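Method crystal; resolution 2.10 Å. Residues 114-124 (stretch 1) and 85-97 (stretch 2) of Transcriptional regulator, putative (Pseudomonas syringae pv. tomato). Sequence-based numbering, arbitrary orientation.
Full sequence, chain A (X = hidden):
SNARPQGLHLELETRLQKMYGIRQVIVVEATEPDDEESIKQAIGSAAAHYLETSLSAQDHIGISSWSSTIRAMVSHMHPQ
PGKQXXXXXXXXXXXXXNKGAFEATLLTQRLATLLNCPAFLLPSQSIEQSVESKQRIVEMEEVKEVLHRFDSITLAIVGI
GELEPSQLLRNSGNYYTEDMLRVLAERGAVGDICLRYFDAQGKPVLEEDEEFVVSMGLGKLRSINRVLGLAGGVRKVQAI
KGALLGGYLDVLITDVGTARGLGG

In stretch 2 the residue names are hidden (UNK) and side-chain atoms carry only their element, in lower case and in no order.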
ATOM      1  N   LEU A 114      -2.975 -15.254   8.203  1.00 34.80           N
ATOM      2  CA  LEU A 114      -2.772 -14.492   9.428  1.00 36.97           C
ATOM      3  C   LEU A 114      -4.076 -13.916  10.011  1.00 36.97           C
ATOM      4  O   LEU A 114      -4.343 -14.068  11.213  1.00 38.47           O
ATOM      5  CB  LEU A 114      -1.738 -13.384   9.217  1.00 37.43           C
ATOM      6  CG  LEU A 114      -0.290 -13.883   9.159  1.00 38.96           C
ATOM      7  CD1 LEU A 114       0.567 -12.819   8.521  1.00 38.10           C
ATOM      8  CD2 LEU A 114       0.211 -14.198  10.537  1.00 41.01           C
ATOM      9  N   LEU A 115      -4.881 -13.304   9.149  1.00 36.52           N
ATOM     10  CA  LEU A 115      -6.151 -12.685   9.535  1.00 36.42           C
ATOM     11  C   LEU A 115      -7.315 -13.650   9.640  1.00 36.78           C
ATOM     12  O   LEU A 115      -8.426 -13.248  10.014  1.00 37.16           O
ATOM     13  CB  LEU A 115      -6.479 -11.511   8.584  1.00 36.26           C
ATOM     14  CG  LEU A 115      -5.358 -10.449   8.573  1.00 36.97           C
ATOM     15  CD1 LEU A 115      -5.619  -9.326   7.583  1.00 38.59           C
ATOM     16  CD2 LEU A 115      -5.142  -9.887   9.970  1.00 37.91           C
ATOM     17  N   ASN A 116      -7.061 -14.926   9.337  1.00 36.87           N
ATOM     18  CA  ASN A 116      -8.082 -15.983   9.363  1.00 36.62           C
ATOM     19  C   ASN A 116      -9.267 -15.763   8.433  1.00 36.33           C
ATOM     20  O   ASN A 116     -10.412 -16.037   8.784  1.00 36.30           O
ATOM     21  CB  ASN A 116      -8.598 -16.204  10.783  1.00 37.01           C
ATOM     22  CG  ASN A 116      -7.553 -16.756  11.688  1.00 38.38           C
ATOM     23  OD1 ASN A 116      -6.863 -17.701  11.338  1.00 40.71           O
ATOM     24  ND2 ASN A 116      -7.432 -16.181  12.875  1.00 41.46           N
ATOM     25  N   CYS A 117      -9.002 -15.246   7.254  1.00 36.07           N
ATOM     26  CA  CYS A 117     -10.073 -14.925   6.328  1.00 35.92           C
ATOM     27  C   CYS A 117      -9.780 -15.494   4.925  1.00 35.69           C
ATOM     28  O   CYS A 117      -8.698 -16.046   4.680  1.00 36.42           O
ATOM     29  CB  CYS A 117     -10.280 -13.413   6.293  1.00 35.78           C
ATOM     30  SG  CYS A 117      -8.872 -12.528   5.659  1.00 36.41           S
ATOM     31  N   PRO A 118     -10.770 -15.437   4.022  1.00 35.48           N
ATOM     32  CA  PRO A 118     -10.540 -15.806   2.614  1.00 35.31           C
ATOM     33  C   PRO A 118      -9.601 -14.864   1.822  1.00 35.09           C
ATOM     34  O   PRO A 118      -9.553 -13.673   2.073  1.00 34.90           O
ATOM     35  CB  PRO A 118     -11.952 -15.821   1.998  1.00 34.96           C
ATOM     36  CG  PRO A 118     -12.906 -15.645   3.097  1.00 35.75           C
ATOM     37  CD  PRO A 118     -12.185 -15.123   4.309  1.00 35.71           C
ATOM     38  N   ALA A 119      -8.852 -15.421   0.875  1.00 35.67           N
ATOM     39  CA  ALA A 119      -7.979 -14.643  -0.017  1.00 35.45           C
ATOM     40  C   ALA A 119      -8.565 -14.701  -1.411  1.00 35.49           C
ATOM     41  O   ALA A 119      -9.144 -15.702  -1.779  1.00 35.32           O
ATOM     42  CB  ALA A 119      -6.590 -15.224  -0.026  1.00 35.52           C
ATOM     43  N   PHE A 120      -8.428 -13.626  -2.168  1.00 35.57           N
ATOM     44  CA  PHE A 120      -8.839 -13.585  -3.581  1.00 36.82           C
ATOM     45  C   PHE A 120      -7.572 -13.185  -4.343  1.00 37.39           C
ATOM     46  O   PHE A 120      -7.046 -12.071  -4.172  1.00 36.66           O
ATOM     47  CB  PHE A 120     -10.024 -12.618  -3.809  1.00 36.75           C
ATOM     48  CG  PHE A 120     -11.303 -13.053  -3.118  1.00 38.29           C
ATOM     49  CD1 PHE A 120     -12.184 -13.930  -3.731  1.00 39.35           C
ATOM     50  CD2 PHE A 120     -11.600 -12.618  -1.833  1.00 41.62           C
ATOM     51  CE1 PHE A 120     -13.367 -14.352  -3.093  1.00 41.10           C
ATOM     52  CE2 PHE A 120     -12.776 -13.032  -1.186  1.00 40.01           C
ATOM     53  CZ  PHE A 120     -13.654 -13.901  -1.816  1.00 40.63           C
ATOM     54  N   LEU A 121      -7.066 -14.136  -5.117  1.00 38.12           N
ATOM     55  CA  LEU A 121      -5.714 -14.122  -5.657  1.00 40.23           C
ATOM     56  C   LEU A 121      -5.717 -14.043  -7.182  1.00 41.15           C
ATOM     57  O   LEU A 121      -6.664 -14.450  -7.820  1.00 41.62           O
ATOM     58  CB  LEU A 121      -4.973 -15.421  -5.261  1.00 39.94           C
ATOM     59  CG  LEU A 121      -4.949 -15.903  -3.806  1.00 40.24           C
ATOM     60  CD1 LEU A 121      -4.310 -17.264  -3.735  1.00 39.64           C
ATOM     61  CD2 LEU A 121      -4.209 -14.942  -2.904  1.00 36.46           C
ATOM     62  N   LEU A 122      -4.622 -13.549  -7.744  1.00 42.78           N
ATOM     63  CA  LEU A 122      -4.418 -13.467  -9.183  1.00 44.52           C
ATOM     64  C   LEU A 122      -3.145 -14.236  -9.520  1.00 46.12           C
ATOM     65  O   LEU A 122      -2.071 -13.635  -9.695  1.00 46.07           O
ATOM     66  CB  LEU A 122      -4.279 -12.012  -9.634  1.00 44.31           C
ATOM     67  CG  LEU A 122      -5.440 -11.061  -9.376  1.00 44.08           C
ATOM     68  CD1 LEU A 122      -4.979  -9.623  -9.536  1.00 44.87           C
ATOM     69  CD2 LEU A 122      -6.617 -11.366 -10.290  1.00 42.46           C
ATOM     70  N   PRO A 123      -3.258 -15.577  -9.593  1.00 47.41           N
ATOM     71  CA  PRO A 123      -2.115 -16.435  -9.843  1.00 48.22           C
ATOM     72  C   PRO A 123      -1.376 -16.153 -11.131  1.00 48.76           C
ATOM     73  O   PRO A 123      -1.983 -15.954 -12.193  1.00 48.23           O
ATOM     74  CB  PRO A 123      -2.734 -17.840  -9.910  1.00 48.39           C
ATOM     75  CG  PRO A 123      -3.942 -17.733  -9.028  1.00 48.37           C
ATOM     76  CD  PRO A 123      -4.483 -16.375  -9.409  1.00 47.60           C
ATOM     77  N   SER A 124      -0.064 -16.052 -10.968  1.00 49.24           N
ATOM     78  CA  SER A 124       0.891 -16.546 -11.935  1.00 49.85           C
ATOM     79  C   SER A 124       2.102 -17.153 -11.095  1.00 49.88           C
ATOM     80  O   SER A 124       1.695 -17.302  -9.715  1.00 50.01           O
ATOM     81  CB  SER A 124       1.371 -15.405 -12.885  1.00 49.68           C
ATOM     82  OG  SER A 124       2.102 -16.097 -13.976  1.00 50.71           O
ATOM     83  N   UNK A  85     -10.229 -11.792  11.710  1.00 49.28           N
ATOM     84  CA  UNK A  85      -9.827 -10.395  11.902  1.00 48.28           C
ATOM     85  C   UNK A  85     -10.163  -9.491  10.714  1.00 46.72           C
ATOM     86  O   UNK A  85      -9.902  -8.292  10.756  1.00 47.50           O
ATOM     87  o   UNK A  85      -7.976 -11.333  13.159  1.00 50.33           O
ATOM     88  c   UNK A  85      -8.333 -10.328  12.214  1.00 48.49           C
ATOM     89  N   UNK A  86     -10.714 -10.071   9.651  1.00 44.95           N
ATOM     90  CA  UNK A  86     -11.155  -9.316   8.489  1.00 43.63           C
ATOM     91  C   UNK A  86     -12.106 -10.148   7.672  1.00 43.12           C
ATOM     92  O   UNK A  86     -12.132 -11.361   7.814  1.00 43.50           O
ATOM     93  c   UNK A  86      -9.948  -8.859   7.618  1.00 43.10           C
ATOM     94  N   UNK A  87     -12.877  -9.498   6.798  1.00 42.68           N
ATOM     95  CA  UNK A  87     -13.737 -10.204   5.826  1.00 41.95           C
ATOM     96  C   UNK A  87     -12.995 -10.906   4.667  1.00 41.37           C
ATOM     97  O   UNK A  87     -13.340 -12.024   4.316  1.00 41.77           O
ATOM     98  o   UNK A  87     -17.430 -10.460   6.449  1.00 46.70           O
ATOM     99  c   UNK A  87     -15.798  -8.735   6.275  1.00 41.89           C
ATOM    100  c   UNK A  87     -16.497  -9.870   6.982  1.00 44.47           C
ATOM    101  c   UNK A  87     -14.804  -9.256   5.254  1.00 42.29           C
ATOM    102  n   UNK A  87     -16.024 -10.206   8.172  1.00 43.66           N
ATOM    103  N   UNK A  88     -11.989 -10.267   4.076  1.00 40.34           N
ATOM    104  CA  UNK A  88     -11.215 -10.881   2.980  1.00 39.79           C
ATOM    105  C   UNK A  88      -9.936 -10.075   2.705  1.00 38.41           C
ATOM    106  O   UNK A  88      -9.815  -8.936   3.149  1.00 38.11           O
ATOM    107  o   UNK A  88     -13.239 -10.171  -0.904  1.00 48.93           O
ATOM    108  o   UNK A  88     -14.601  -8.863   0.203  1.00 48.44           O
ATOM    109  c   UNK A  88     -12.065 -10.938   1.704  1.00 40.34           C
ATOM    110  c   UNK A  88     -12.610  -9.548   1.309  1.00 41.03           C
ATOM    111  c   UNK A  88     -13.558  -9.545   0.127  1.00 42.91           C
ATOM    112  N   UNK A  89      -8.995 -10.689   1.989  1.00 36.37           N
ATOM    113  CA  UNK A  89      -7.792 -10.041   1.508  1.00 35.24           C
ATOM    114  C   UNK A  89      -7.793 -10.269  -0.005  1.00 35.70           C
ATOM    115  O   UNK A  89      -7.828 -11.410  -0.462  1.00 33.95           O
ATOM    116  c   UNK A  89      -6.591 -10.440   3.677  1.00 34.77           C
ATOM    117  c   UNK A  89      -5.238 -10.026   1.558  1.00 33.56           C
ATOM    118  c   UNK A  89      -6.527 -10.643   2.153  1.00 35.01           C
ATOM    119  N   UNK A  90      -7.813  -9.173  -0.762  1.00 35.18           N
ATOM    120  CA  UNK A  90      -7.853  -9.222  -2.228  1.00 35.62           C
ATOM    121  C   UNK A  90      -6.499  -8.764  -2.766  1.00 36.45           C
ATOM    122  O   UNK A  90      -5.934  -7.750  -2.316  1.00 36.55           O
ATOM    123  c   UNK A  90      -9.133  -8.417  -4.336  1.00 34.46           C
ATOM    124  c   UNK A  90      -9.030  -8.353  -2.785  1.00 35.48           C
ATOM    125  c   UNK A  90     -10.337  -8.777  -2.111  1.00 33.32           C
ATOM    126  N   UNK A  91      -5.952  -9.542  -3.687  1.00 36.72           N
ATOM    127  CA  UNK A  91      -4.750  -9.157  -4.400  1.00 37.58           C
ATOM    128  C   UNK A  91      -5.108  -8.044  -5.376  1.00 38.04           C
ATOM    129  O   UNK A  91      -5.973  -8.243  -6.230  1.00 37.96           O
ATOM    130  n   UNK A  91      -1.173 -11.077  -7.109  1.00 36.14           N
ATOM    131  c   UNK A  91      -2.285 -11.252  -6.418  1.00 37.14           C
ATOM    132  c   UNK A  91      -4.225 -10.356  -5.169  1.00 37.09           C
ATOM    133  c   UNK A  91      -3.057 -10.021  -6.050  1.00 37.82           C
ATOM    134  o   UNK A  91      -2.700 -12.354  -6.097  1.00 37.20           O
ATOM    135  N   UNK A  92      -4.448  -6.886  -5.271  1.00 38.97           N
ATOM    136  CA  UNK A  92      -4.848  -5.716  -6.082  1.00 39.78           C
ATOM    137  C   UNK A  92      -4.037  -5.489  -7.342  1.00 40.84           C
ATOM    138  O   UNK A  92      -4.315  -4.535  -8.066  1.00 41.65           O
ATOM    139  c   UNK A  92      -5.732  -4.212  -4.073  1.00 38.76           C
ATOM    140  c   UNK A  92      -5.397  -2.863  -3.484  1.00 42.53           C
ATOM    141  c   UNK A  92      -7.194  -4.299  -4.418  1.00 36.94           C
ATOM    142  c   UNK A  92      -4.803  -4.430  -5.266  1.00 39.64           C
ATOM    143  N   UNK A  93      -3.025  -6.321  -7.574  1.00 41.83           N
ATOM    144  CA  UNK A  93      -2.159  -6.234  -8.757  1.00 43.07           C
ATOM    145  C   UNK A  93      -1.580  -7.614  -9.032  1.00 43.81           C
ATOM    146  O   UNK A  93      -1.078  -8.276  -8.117  1.00 43.79           O
ATOM    147  c   UNK A  93       0.215  -5.310  -9.517  1.00 42.48           C
ATOM    148  c   UNK A  93      -0.174  -5.274 -10.967  1.00 43.55           C
ATOM    149  c   UNK A  93       1.224  -4.196  -9.249  1.00 43.84           C
ATOM    150  c   UNK A  93      -1.005  -5.231  -8.558  1.00 43.35           C
ATOM    151  N   UNK A  94      -1.644  -8.034 -10.288  1.00 44.68           N
ATOM    152  CA  UNK A  94      -1.088  -9.310 -10.708  1.00 46.20           C
ATOM    153  C   UNK A  94      -0.535  -9.210 -12.118  1.00 47.42           C
ATOM    154  O   UNK A  94      -1.064  -8.474 -12.952  1.00 47.60           O
ATOM    155  N   UNK A  95       0.534  -9.959 -12.375  1.00 48.27           N
ATOM    156  CA  UNK A  95       1.192  -9.980 -13.672  1.00 49.15           C
ATOM    157  C   UNK A  95       1.715 -11.371 -13.938  1.00 49.88           C
ATOM    158  O   UNK A  95       1.162 -12.346 -13.429  1.00 50.53           O
ATOM    159  N   UNK A  96       2.786 -11.465 -14.728  1.00 50.38           N
ATOM    160  CA  UNK A  96       3.352 -12.757 -15.132  1.00 50.70           C
ATOM    161  C   UNK A  96       4.827 -12.851 -14.699  1.00 50.79           C
ATOM    162  O   UNK A  96       5.586 -11.847 -14.890  1.00 50.93           O
ATOM    163  c   UNK A  96       3.803 -14.343 -17.106  1.00 51.18           C
ATOM    164  c   UNK A  96       3.205 -12.990 -16.678  1.00 50.78           C
ATOM    165  c   UNK A  96       1.736 -12.911 -17.108  1.00 50.79           C
ATOM    166  N   UNK A  97       5.232 -14.064 -14.119  1.00 50.72           N
ATOM    167  CA  UNK A  97       6.621 -14.241 -13.728  1.00 50.66           C
ATOM    168  C   UNK A  97       7.512 -14.268 -14.980  1.00 50.64           C
ATOM    169  O   UNK A  97       8.239 -15.287 -15.151  1.00 50.32           O
TER
HETATM  170  O   HOH W   1      -5.727 -12.207  13.739  1.00 48.22           O

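Position 85 carries one carbon and one terminal oxygen. Its backbone N donates a hydrogen bond to Leu 115 O (2.9 Å), and its CB lies 3.9 Å from Leu 115 CD2. A carbon bearing a single oxygen identifies Ser 85. Its OG is 2.5 Å from water 1, which in turn donates a weak bond to Leu 114 O at 3.4 Å, measured from the water oxygen. Position 86 has a single side-chain carbon, directed toward stretch 1, with CB 4.3 Å from Cys 117 SG and 4.4 Å from Leu 115 CD1; it is Ala 86.

At position 87 three carbons run in a chain, the third carrying one oxygen and one nitrogen. This amide is Gln 87, whose CA-to-CB bond points away from stretch 1; its backbone O, however, approaches Pro 118 CD at 3.3 Å. Position 88 also has three carbons, but the last carries two oxygens, one of them 2.9 Å from Phe 120 CE2. The carboxylate marks Glu 88, and both of its oxygens are hydrogen-bonded elsewhere in the structure.

Position 89 has three carbons forked at the first, one branch tip lying 3.7 Å from Cys 117 SG and 4.2 Å from Leu 115 CD1. Branching at CB with carbon alone gives Val 89. The same fork recurs at position 90, where a tip meets Phe 120 CD2 at 4.1 Å, on the other face of the sheet; this is Val 90.

Three carbons at position 91 end in one oxygen and one nitrogen. The oxygen accepts a hydrogen bond from Leu 122 N at 2.8 Å, while the nitrogen donates to the backbone O of position 93 at 3.0 Å. An amide that accepts at one atom and donates at the other fits Gln 91.

Positions 92 and 93 each have four carbons forked at the second, the pattern of leucine. Both CA-to-CB bonds point away from stretch 1, and neither side chain reaches it; they are Leu 92 and Leu 93. Position 94 has no side-chain atoms and is Gly 94. A CB here would sit 2.8 Å from Leu 122 CB, a clash. Position 95 is equally bare, Gly 95, although a CB would have room; its O lies 3.1 Å from Ser 124 CB. Position 96 has three carbons forked at the first, one tip 4.0 Å from Ser 124 OG, and is Val 96. Position 97 lacks a side chain, and its N lies 3.7 Å from Ser 124 OG: Gly 97.

The contact is built on a short parallel pairing of Ala 119 with Val 89 and Phe 120 with Val 90. Val 89 N donates to Pro 118 O (3.0 Å), Phe 120 N to Val 89 O (2.9 Å) and Gln 91 N to Phe 120 O (2.8 Å). Beyond this ladder, the Gln 91 side chain takes over, binding Leu 122 N where the backbone pairing has ended. Apolar packing of Leu 115 and Cys 117 against Ala 86 and Val 89 completes the interface, which buries 827 Å² in total.

Stretch 2, residues 85-97: SAQEVVQLLGGVG
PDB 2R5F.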